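Local atomic coordinates of LBCATS-a (Synthetic construct, PDB entry 5EY5), a protein that probably catalyses, as the alpha subunit of tryptophan synthase, the cleavage of indole-3-glycerol phosphate to indole and glyceraldehyde 3-phosphate. Residues 21-26 against 35-40; 172-177 against 204-209; 113-118 against 141-146. All blocks are in the same frame, centred on the assembly; numbering follows the deposited sequence.

Interaction 1: 21-26 against 35-40; sequences PFITAG and ELVRAL
P21 and L40 point their side chains at one another and meet tip to tip: CB and CG of the proline ring are held against both methyls of the leucine fork. P21 CG lies 3.9 Å from L40 CD1 and 4.1 Å from L40 CD2, so neither branch dominates. L40 presents the fork this way because its CG stands anti to its own carbonyl carbon, chi1 -70°, with the rest of the chain extended. Two residues further along the strand, I23 is also directed at the helix but meets it differently. Its CG1 occupies the crowded position between the backbone N and the carbonyl carbon, chi1 58°, and the extended remainder carries CD1 out to the helix surface. There CD1 lies obliquely across L36, 3.8 Å from L36 CB, while V37 CG2 and L40 CD1 stand farther off, each 4.3 Å from I23 CD1. One methyl thus sits among three helix residues, and L40 serves both strand side chains. An alanine in place of L40 would take away the fork and would probably loosen the packing of the P21 ring and, to a lesser degree, of I23 CD1. F22 points away from the helix, toward the barrel interior, where it touches I64 of the ligand pocket. The interface is wholly apolar and buried; I236 and I240 of helix 234-241 and V253 of helix 249-263 close round it. The axes of strand 21-24 and helix 35-40 run almost antiparallel, 173°, and approach to 10.3 Å. This is the packing of a strand against the returning helix of a right-handed beta-alpha-beta crossover, here strand 18-24, helix 30-42 and strand 48-51, the first such unit of a TIM barrel.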
loop_
_atom_site.group_PDB
_atom_site.type_symbol
_atom_site.label_atom_id
_atom_site.label_comp_id
_atom_site.label_asym_id
_atom_site.label_seq_id
_atom_site.Cartn_x
_atom_site.Cartn_y
_atom_site.Cartn_z
ATOM N N PRO A 21 2.628 -36.423 -39.914
ATOM C CA PRO A 21 3.234 -36.197 -38.596
ATOM C C PRO A 21 3.740 -34.768 -38.452
ATOM O O PRO A 21 4.195 -34.147 -39.418
ATOM C CB PRO A 21 4.390 -37.209 -38.549
ATOM C CG PRO A 21 4.698 -37.534 -39.972
ATOM C CD PRO A 21 3.397 -37.390 -40.729
ATOM N N PHE A 22 3.649 -34.248 -37.226
ATOM C CA PHE A 22 4.293 -32.988 -36.855
ATOM C C PHE A 22 5.401 -33.256 -35.844
ATOM O O PHE A 22 5.153 -33.896 -34.818
ATOM C CB PHE A 22 3.279 -32.013 -36.243
ATOM C CG PHE A 22 3.919 -30.863 -35.510
ATOM C CD1 PHE A 22 4.089 -29.641 -36.134
ATOM C CD2 PHE A 22 4.363 -31.007 -34.199
ATOM C CE1 PHE A 22 4.683 -28.581 -35.464
ATOM C CE2 PHE A 22 4.963 -29.974 -33.543
ATOM C CZ PHE A 22 5.126 -28.752 -34.164
ATOM N N ILE A 23 6.613 -32.744 -36.107
ATOM C CA ILE A 23 7.633 -32.632 -35.071
ATOM C C ILE A 23 8.159 -31.205 -35.027
ATOM O O ILE A 23 8.115 -30.470 -36.013
ATOM C CB ILE A 23 8.822 -33.604 -35.266
ATOM C CG1 ILE A 23 9.479 -33.362 -36.632
ATOM C CG2 ILE A 23 8.377 -35.048 -35.053
ATOM C CD1 ILE A 23 10.735 -34.173 -36.833
ATOM N N THR A 24 8.681 -30.825 -33.863
ATOM C CA THR A 24 9.359 -29.539 -33.724
ATOM C C THR A 24 10.779 -29.652 -34.261
ATOM O O THR A 24 11.536 -30.526 -33.843
ATOM C CB THR A 24 9.383 -29.102 -32.257
ATOM O OG1 THR A 24 8.049 -28.846 -31.804
ATOM C CG2 THR A 24 10.245 -27.830 -32.073
ATOM N N ALA A 25 11.157 -28.750 -35.162
ATOM C CA ALA A 25 12.516 -28.780 -35.689
ATOM C C ALA A 25 13.519 -28.338 -34.627
ATOM O O ALA A 25 13.329 -27.304 -33.966
ATOM C CB ALA A 25 12.639 -27.885 -36.926
ATOM N N GLY A 26 14.606 -29.104 -34.485
ATOM C CA GLY A 26 15.631 -28.806 -33.502
ATOM C C GLY A 26 15.387 -29.382 -32.127
ATOM O O GLY A 26 16.121 -29.044 -31.191
ATOM N N GLU A 35 17.364 -37.070 -38.837
ATOM C CA GLU A 35 17.146 -38.502 -38.630
ATOM C C GLU A 35 15.661 -38.821 -38.481
ATOM O O GLU A 35 15.172 -39.801 -39.054
ATOM C CB GLU A 35 17.912 -38.982 -37.401
ATOM C CG GLU A 35 19.377 -39.295 -37.644
ATOM C CD GLU A 35 19.915 -40.342 -36.669
ATOM O OE1 GLU A 35 20.319 -39.966 -35.544
ATOM O OE2 GLU A 35 19.920 -41.545 -37.031
ATOM N N LEU A 36 14.923 -37.985 -37.740
ATOM C CA LEU A 36 13.499 -38.232 -37.506
ATOM C C LEU A 36 12.693 -38.102 -38.790
ATOM O O LEU A 36 11.850 -38.957 -39.091
ATOM C CB LEU A 36 12.960 -37.280 -36.434
ATOM C CG LEU A 36 13.462 -37.631 -35.034
ATOM C CD1 LEU A 36 13.101 -36.555 -34.021
ATOM C CD2 LEU A 36 12.935 -39.000 -34.607
ATOM N N VAL A 37 12.940 -37.040 -39.564
ATOM C CA VAL A 37 12.261 -36.890 -40.848
ATOM C C VAL A 37 12.467 -38.131 -41.699
ATOM O O VAL A 37 11.514 -38.687 -42.262
ATOM C CB VAL A 37 12.749 -35.629 -41.578
ATOM C CG1 VAL A 37 12.105 -35.550 -42.969
ATOM C CG2 VAL A 37 12.451 -34.380 -40.735
ATOM N N ARG A 38 13.721 -38.586 -41.800
ATOM C CA ARG A 38 14.009 -39.753 -42.625
ATOM C C ARG A 38 13.264 -40.972 -42.102
ATOM O O ARG A 38 12.679 -41.737 -42.879
ATOM C CB ARG A 38 15.518 -40.005 -42.674
ATOM C CG ARG A 38 16.275 -39.103 -43.651
ATOM C CD ARG A 38 17.766 -39.117 -43.387
ATOM N NE ARG A 38 18.470 -38.148 -44.226
ATOM C CZ ARG A 38 19.714 -37.729 -44.012
ATOM N NH1 ARG A 38 20.408 -38.189 -42.976
ATOM N NH2 ARG A 38 20.268 -36.844 -44.835
ATOM N N ALA A 39 13.259 -41.154 -40.780
ATOM C CA ALA A 39 12.479 -42.223 -40.171
ATOM C C ALA A 39 10.998 -42.078 -40.491
ATOM O O ALA A 39 10.322 -43.071 -40.773
ATOM C CB ALA A 39 12.701 -42.238 -38.658
ATOM N N LEU A 40 10.475 -40.848 -40.448
ATOM C CA LEU A 40 9.047 -40.634 -40.674
ATOM C C LEU A 40 8.653 -41.040 -42.084
ATOM O O LEU A 40 7.605 -41.667 -42.291
ATOM C CB LEU A 40 8.683 -39.165 -40.425
ATOM C CG LEU A 40 8.733 -38.685 -38.975
ATOM C CD1 LEU A 40 8.443 -37.192 -38.922
ATOM C CD2 LEU A 40 7.747 -39.487 -38.137
#

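Interaction 2: 172-177 against 204-209; sequences GFVYCV and TDLPIA. With G3P (sn-glycerol-3-phosphate), chain E.
Strands 174-177 and 208-211 are parallel neighbours in the wall of a TIM barrel, joined here by three backbone hydrogen bonds. V174 N gives to P207 O at 2.9 Å, A209 N to V174 O at 3.0 Å, and C176 N to A209 O at 2.7 Å; all are nearly straight and run almost along the C=O axes. V174 and A209 each use both N-H and C=O toward the neighbouring strand, pairing V174 with I208 and Y175 with A209. The side chains alternate. On the face of V174 and I208, the V174 and L206 side chains cross at about a right angle, V174 CG2 3.9 Å from L206 CD1, and C176 CB rests on I208 CG2. On the other face F173 CG sits in the crowded position between N and carbonyl carbon (chi1 55°), and ring atom CD1 of F173 comes to 3.8 Å from A209 CB. In the next shell, T204 OG1 takes the N-H of L206 in an ST turn, and D228 OD2 accepts from I208 N. I151 and L153 of strand 149-154 and I231 of strand 229-232 pack on Y175. Its CG is anti to the backbone N (chi1 -167°), and the ring reaches the bound sn-glycerol-3-phosphate edge-on: Y175 OH donates to O1 of G3P, 2.8 Å away and near the ring plane.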
loop_
_atom_site.group_PDB
_atom_site.type_symbol
_atom_site.label_atom_id
_atom_site.label_comp_id
_atom_site.label_asym_id
_atom_site.label_seq_id
_atom_site.Cartn_x
_atom_site.Cartn_y
_atom_site.Cartn_z
ATOM N N GLY A 172 -3.214 -26.044 -50.820
ATOM C CA GLY A 172 -2.577 -27.214 -50.248
ATOM C C GLY A 172 -3.598 -28.103 -49.571
ATOM O O GLY A 172 -4.061 -29.090 -50.145
ATOM N N PHE A 173 -3.958 -27.780 -48.337
ATOM C CA PHE A 173 -5.107 -28.428 -47.735
ATOM C C PHE A 173 -5.731 -27.460 -46.744
ATOM O O PHE A 173 -5.203 -26.377 -46.480
ATOM C CB PHE A 173 -4.738 -29.777 -47.094
ATOM C CG PHE A 173 -3.625 -29.716 -46.069
ATOM C CD1 PHE A 173 -3.917 -29.683 -44.713
ATOM C CD2 PHE A 173 -2.293 -29.742 -46.458
ATOM C CE1 PHE A 173 -2.904 -29.651 -43.762
ATOM C CE2 PHE A 173 -1.278 -29.719 -45.510
ATOM C CZ PHE A 173 -1.587 -29.678 -44.159
ATOM N N VAL A 174 -6.891 -27.839 -46.243
ATOM C CA VAL A 174 -7.514 -27.141 -45.130
ATOM C C VAL A 174 -7.233 -27.935 -43.865
ATOM O O VAL A 174 -7.465 -29.152 -43.807
ATOM C CB VAL A 174 -9.027 -26.958 -45.341
ATOM C CG1 VAL A 174 -9.643 -26.303 -44.107
ATOM C CG2 VAL A 174 -9.279 -26.116 -46.572
ATOM N N TYR A 175 -6.747 -27.244 -42.857
ATOM C CA TYR A 175 -6.454 -27.844 -41.565
ATOM C C TYR A 175 -7.691 -27.685 -40.685
ATOM O O TYR A 175 -8.049 -26.569 -40.303
ATOM C CB TYR A 175 -5.225 -27.164 -40.978
ATOM C CG TYR A 175 -4.587 -27.843 -39.784
ATOM C CD1 TYR A 175 -3.220 -27.741 -39.559
ATOM C CD2 TYR A 175 -5.355 -28.529 -38.855
ATOM C CE1 TYR A 175 -2.638 -28.333 -38.457
ATOM C CE2 TYR A 175 -4.790 -29.121 -37.760
ATOM C CZ TYR A 175 -3.435 -29.025 -37.560
ATOM O OH TYR A 175 -2.892 -29.629 -36.453
ATOM N N CYS A 176 -8.355 -28.797 -40.381
ATOM C CA CYS A 176 -9.566 -28.799 -39.558
ATOM C C CYS A 176 -9.151 -29.055 -38.111
ATOM O O CYS A 176 -8.611 -30.119 -37.787
ATOM C CB CYS A 176 -10.559 -29.843 -40.082
ATOM S SG CYS A 176 -12.067 -30.146 -39.129
ATOM N N VAL A 177 -9.356 -28.062 -37.251
ATOM C CA VAL A 177 -8.995 -28.173 -35.841
ATOM C C VAL A 177 -10.085 -28.948 -35.116
ATOM O O VAL A 177 -11.242 -28.514 -35.059
ATOM C CB VAL A 177 -8.794 -26.790 -35.213
ATOM C CG1 VAL A 177 -8.305 -26.916 -33.780
ATOM C CG2 VAL A 177 -7.848 -25.985 -36.059
ATOM N N THR A 204 -15.347 -26.060 -50.198
ATOM C CA THR A 204 -14.109 -26.106 -50.947
ATOM C C THR A 204 -13.928 -27.529 -51.442
ATOM O O THR A 204 -14.488 -28.474 -50.881
ATOM C CB THR A 204 -12.916 -25.727 -50.076
ATOM O OG1 THR A 204 -11.706 -25.875 -50.827
ATOM C CG2 THR A 204 -12.869 -26.652 -48.873
ATOM N N ASP A 205 -13.124 -27.687 -52.484
ATOM C CA ASP A 205 -12.717 -29.016 -52.916
ATOM C C ASP A 205 -11.300 -29.360 -52.491
ATOM O O ASP A 205 -10.777 -30.401 -52.899
ATOM C CB ASP A 205 -12.875 -29.153 -54.425
ATOM C CG ASP A 205 -14.320 -29.211 -54.827
ATOM O OD1 ASP A 205 -14.676 -28.642 -55.879
ATOM O OD2 ASP A 205 -15.107 -29.806 -54.059
ATOM N N LEU A 206 -10.671 -28.516 -51.675
ATOM C CA LEU A 206 -9.346 -28.837 -51.182
ATOM C C LEU A 206 -9.400 -30.090 -50.309
ATOM O O LEU A 206 -10.425 -30.387 -49.693
ATOM C CB LEU A 206 -8.775 -27.673 -50.376
ATOM C CG LEU A 206 -8.291 -26.421 -51.114
ATOM C CD1 LEU A 206 -7.742 -25.392 -50.133
ATOM C CD2 LEU A 206 -7.235 -26.769 -52.154
ATOM N N PRO A 207 -8.303 -30.837 -50.216
ATOM C CA PRO A 207 -8.258 -31.926 -49.236
ATOM C C PRO A 207 -8.400 -31.350 -47.838
ATOM O O PRO A 207 -7.956 -30.241 -47.553
ATOM C CB PRO A 207 -6.873 -32.546 -49.443
ATOM C CG PRO A 207 -6.385 -32.013 -50.770
ATOM C CD PRO A 207 -7.042 -30.686 -50.960
ATOM N N ILE A 208 -9.016 -32.117 -46.950
ATOM C CA ILE A 208 -9.179 -31.705 -45.562
ATOM C C ILE A 208 -8.433 -32.691 -44.670
ATOM O O ILE A 208 -8.652 -33.905 -44.757
ATOM C CB ILE A 208 -10.656 -31.617 -45.171
ATOM C CG1 ILE A 208 -11.406 -30.762 -46.211
ATOM C CG2 ILE A 208 -10.768 -31.056 -43.757
ATOM C CD1 ILE A 208 -12.919 -30.778 -46.063
ATOM N N ALA A 209 -7.550 -32.168 -43.831
ATOM C CA ALA A 209 -6.864 -32.924 -42.794
ATOM C C ALA A 209 -7.336 -32.476 -41.411
ATOM O O ALA A 209 -7.640 -31.300 -41.193
ATOM C CB ALA A 209 -5.355 -32.735 -42.908
HETATM O O1 G3P E . -0.147 -29.779 -36.621
HETATM C C1 G3P E . -0.096 -29.315 -35.305
HETATM C C2 G3P E . 0.029 -30.478 -34.326
HETATM O O2 G3P E . 0.463 -29.941 -33.109
HETATM C C3 G3P E . -1.301 -31.246 -34.172
HETATM O O1P G3P E . -1.883 -31.064 -32.902
HETATM O O4P G3P E . -0.165 -31.804 -31.154
HETATM O O2P G3P E . -2.596 -32.082 -30.587
HETATM O O3P G3P E . -1.590 -33.543 -32.263
HETATM P P G3P E . -1.551 -32.144 -31.694
#

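Interaction 3: 113-118 against 141-146; sequences RFVKEC and AAAEKY
With CG1 anti to the backbone N (chi1 -173°), V115 splays its two methyls over different parts of helix 137-146. V115 CG2 goes to A142 CB at 3.7 Å; V115 CG1 lies against the backbone that the small alanines expose, 3.4 Å from A142 O and 3.6 Å from A143 CA. Y146 has CG anti to its carbonyl carbon, which swings the ring back toward helix 111-121, where Y146 CB also meets V115 CG1 at 3.9 Å. K116 passes obliquely over one face of this ring. Its CA forms a CH-pi contact 4.3 Å from the Y146 ring centroid, only 13° off the normal, and K116 CG lies 4.0 Å from Y146 CE2. Beyond CG the lysine chain is fully extended and the amino end runs off from the other helix, so the aliphatic root alone does the packing. The interface is thus a single valine set among alanines and flanked on the solvent side by K116 and Y146. The axes of 113-118 and 141-146 run side by side in broadly the same direction, crossing at -29° and 9.0 Å apart, as adjacent outer helices of a TIM barrel do. On the barrel side V115 touches V148, just before strand 149-154; F114 and C118 turn to L126 of strand 125-127, and helix 78-91 packs against F114, E117 and C118.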
loop_
_atom_site.group_PDB
_atom_site.type_symbol
_atom_site.label_atom_id
_atom_site.label_comp_id
_atom_site.label_asym_id
_atom_site.label_seq_id
_atom_site.Cartn_x
_atom_site.Cartn_y
_atom_site.Cartn_z
ATOM N N ARG A 113 11.170 -12.414 -48.572
ATOM C CA ARG A 113 12.436 -13.119 -48.441
ATOM C C ARG A 113 12.236 -14.508 -47.853
ATOM O O ARG A 113 12.982 -15.443 -48.181
ATOM C CB ARG A 113 13.392 -12.291 -47.585
ATOM C CG ARG A 113 14.638 -13.013 -47.175
ATOM C CD ARG A 113 15.532 -12.111 -46.338
ATOM N NE ARG A 113 16.688 -12.848 -45.855
ATOM C CZ ARG A 113 16.960 -13.067 -44.576
ATOM N NH1 ARG A 113 16.167 -12.589 -43.629
ATOM N NH2 ARG A 113 18.034 -13.769 -44.245
ATOM N N PHE A 114 11.233 -14.663 -46.989
ATOM C CA PHE A 114 10.988 -15.950 -46.346
ATOM C C PHE A 114 10.349 -16.939 -47.314
ATOM O O PHE A 114 10.772 -18.097 -47.405
ATOM C CB PHE A 114 10.100 -15.763 -45.115
ATOM C CG PHE A 114 9.591 -17.050 -44.555
ATOM C CD1 PHE A 114 10.403 -17.848 -43.778
ATOM C CD2 PHE A 114 8.318 -17.478 -44.831
ATOM C CE1 PHE A 114 9.940 -19.038 -43.270
ATOM C CE2 PHE A 114 7.854 -18.688 -44.330
ATOM C CZ PHE A 114 8.664 -19.455 -43.548
ATOM N N VAL A 115 9.330 -16.494 -48.047
ATOM C CA VAL A 115 8.700 -17.355 -49.043
ATOM C C VAL A 115 9.684 -17.698 -50.157
ATOM O O VAL A 115 9.684 -18.820 -50.680
ATOM C CB VAL A 115 7.424 -16.686 -49.593
ATOM C CG1 VAL A 115 6.667 -17.646 -50.491
ATOM C CG2 VAL A 115 6.544 -16.224 -48.444
ATOM N N LYS A 116 10.529 -16.740 -50.551
ATOM C CA LYS A 116 11.544 -17.044 -51.560
ATOM C C LYS A 116 12.495 -18.133 -51.067
ATOM O O LYS A 116 12.809 -19.076 -51.802
ATOM C CB LYS A 116 12.319 -15.780 -51.937
ATOM C CG LYS A 116 13.276 -15.962 -53.110
ATOM C CD LYS A 116 14.222 -14.774 -53.273
ATOM C CE LYS A 116 15.199 -14.997 -54.423
ATOM N NZ LYS A 116 16.223 -13.917 -54.526
ATOM N N GLU A 117 12.960 -18.025 -49.823
ATOM C CA GLU A 117 13.817 -19.067 -49.274
ATOM C C GLU A 117 13.068 -20.390 -49.138
ATOM O O GLU A 117 13.672 -21.461 -49.291
ATOM C CB GLU A 117 14.383 -18.634 -47.923
ATOM C CG GLU A 117 15.207 -19.700 -47.230
ATOM C CD GLU A 117 16.639 -19.774 -47.747
ATOM O OE1 GLU A 117 17.570 -19.776 -46.912
ATOM O OE2 GLU A 117 16.833 -19.824 -48.980
ATOM N N CYS A 118 11.762 -20.345 -48.859
ATOM C CA CYS A 118 10.978 -21.576 -48.852
ATOM C C CYS A 118 11.063 -22.279 -50.194
ATOM O O CYS A 118 11.322 -23.486 -50.259
ATOM C CB CYS A 118 9.515 -21.288 -48.508
ATOM S SG CYS A 118 9.211 -21.084 -46.756
ATOM N N ALA A 141 0.188 -13.325 -51.019
ATOM C CA ALA A 141 0.620 -12.942 -52.360
ATOM C C ALA A 141 2.036 -13.436 -52.648
ATOM O O ALA A 141 2.334 -13.870 -53.765
ATOM C CB ALA A 141 0.520 -11.428 -52.532
ATOM N N ALA A 142 2.924 -13.381 -51.656
ATOM C CA ALA A 142 4.255 -13.945 -51.837
ATOM C C ALA A 142 4.189 -15.454 -52.031
ATOM O O ALA A 142 4.885 -16.010 -52.891
ATOM C CB ALA A 142 5.141 -13.592 -50.642
ATOM N N ALA A 143 3.371 -16.140 -51.229
ATOM C CA ALA A 143 3.212 -17.578 -51.401
ATOM C C ALA A 143 2.738 -17.901 -52.807
ATOM O O ALA A 143 3.255 -18.820 -53.449
ATOM C CB ALA A 143 2.234 -18.144 -50.372
ATOM N N GLU A 144 1.735 -17.160 -53.295
ATOM C CA GLU A 144 1.227 -17.396 -54.642
ATOM C C GLU A 144 2.306 -17.125 -55.680
ATOM O O GLU A 144 2.474 -17.890 -56.634
ATOM C CB GLU A 144 -0.004 -16.524 -54.897
ATOM N N LYS A 145 3.068 -16.048 -55.489
ATOM C CA LYS A 145 4.170 -15.734 -56.389
ATOM C C LYS A 145 5.166 -16.888 -56.499
ATOM O O LYS A 145 5.715 -17.130 -57.579
ATOM C CB LYS A 145 4.864 -14.456 -55.910
ATOM C CG LYS A 145 5.800 -13.822 -56.920
ATOM C CD LYS A 145 6.591 -12.678 -56.300
ATOM C CE LYS A 145 7.596 -12.110 -57.297
ATOM N NZ LYS A 145 8.280 -10.885 -56.781
ATOM N N TYR A 146 5.407 -17.624 -55.415
ATOM C CA TYR A 146 6.474 -18.619 -55.411
ATOM C C TYR A 146 5.964 -20.052 -55.328
ATOM O O TYR A 146 6.767 -20.974 -55.149
ATOM C CB TYR A 146 7.455 -18.330 -54.272
ATOM C CG TYR A 146 8.170 -17.012 -54.451
ATOM C CD1 TYR A 146 7.642 -15.833 -53.934
ATOM C CD2 TYR A 146 9.360 -16.941 -55.160
ATOM C CE1 TYR A 146 8.290 -14.623 -54.107
ATOM C CE2 TYR A 146 10.012 -15.737 -55.340
ATOM C CZ TYR A 146 9.477 -14.582 -54.814
ATOM O OH TYR A 146 10.137 -13.386 -55.000
#

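The three contacts sample different layers of one eight-stranded TIM barrel. Along the chain they come as interaction 1, then 3, then 2, with their segments never interleaved. Interaction 1 packs a strand on its helix, interaction 2 joins two neighbouring strands, and interaction 3 joins two outer helices. Their centres lie about 21 to 23 Å apart and none touches another. Interactions 1 and 2 share the closed sheet and stand on opposite sides of the chain's centre, their nearest atoms about 7 Å apart; interaction 3 lies farther out, its centre about 18 Å from that of the chain. Interaction 2 meets the bound glycerol phosphate directly through Y175, whereas interaction 3 belongs to the outer shell.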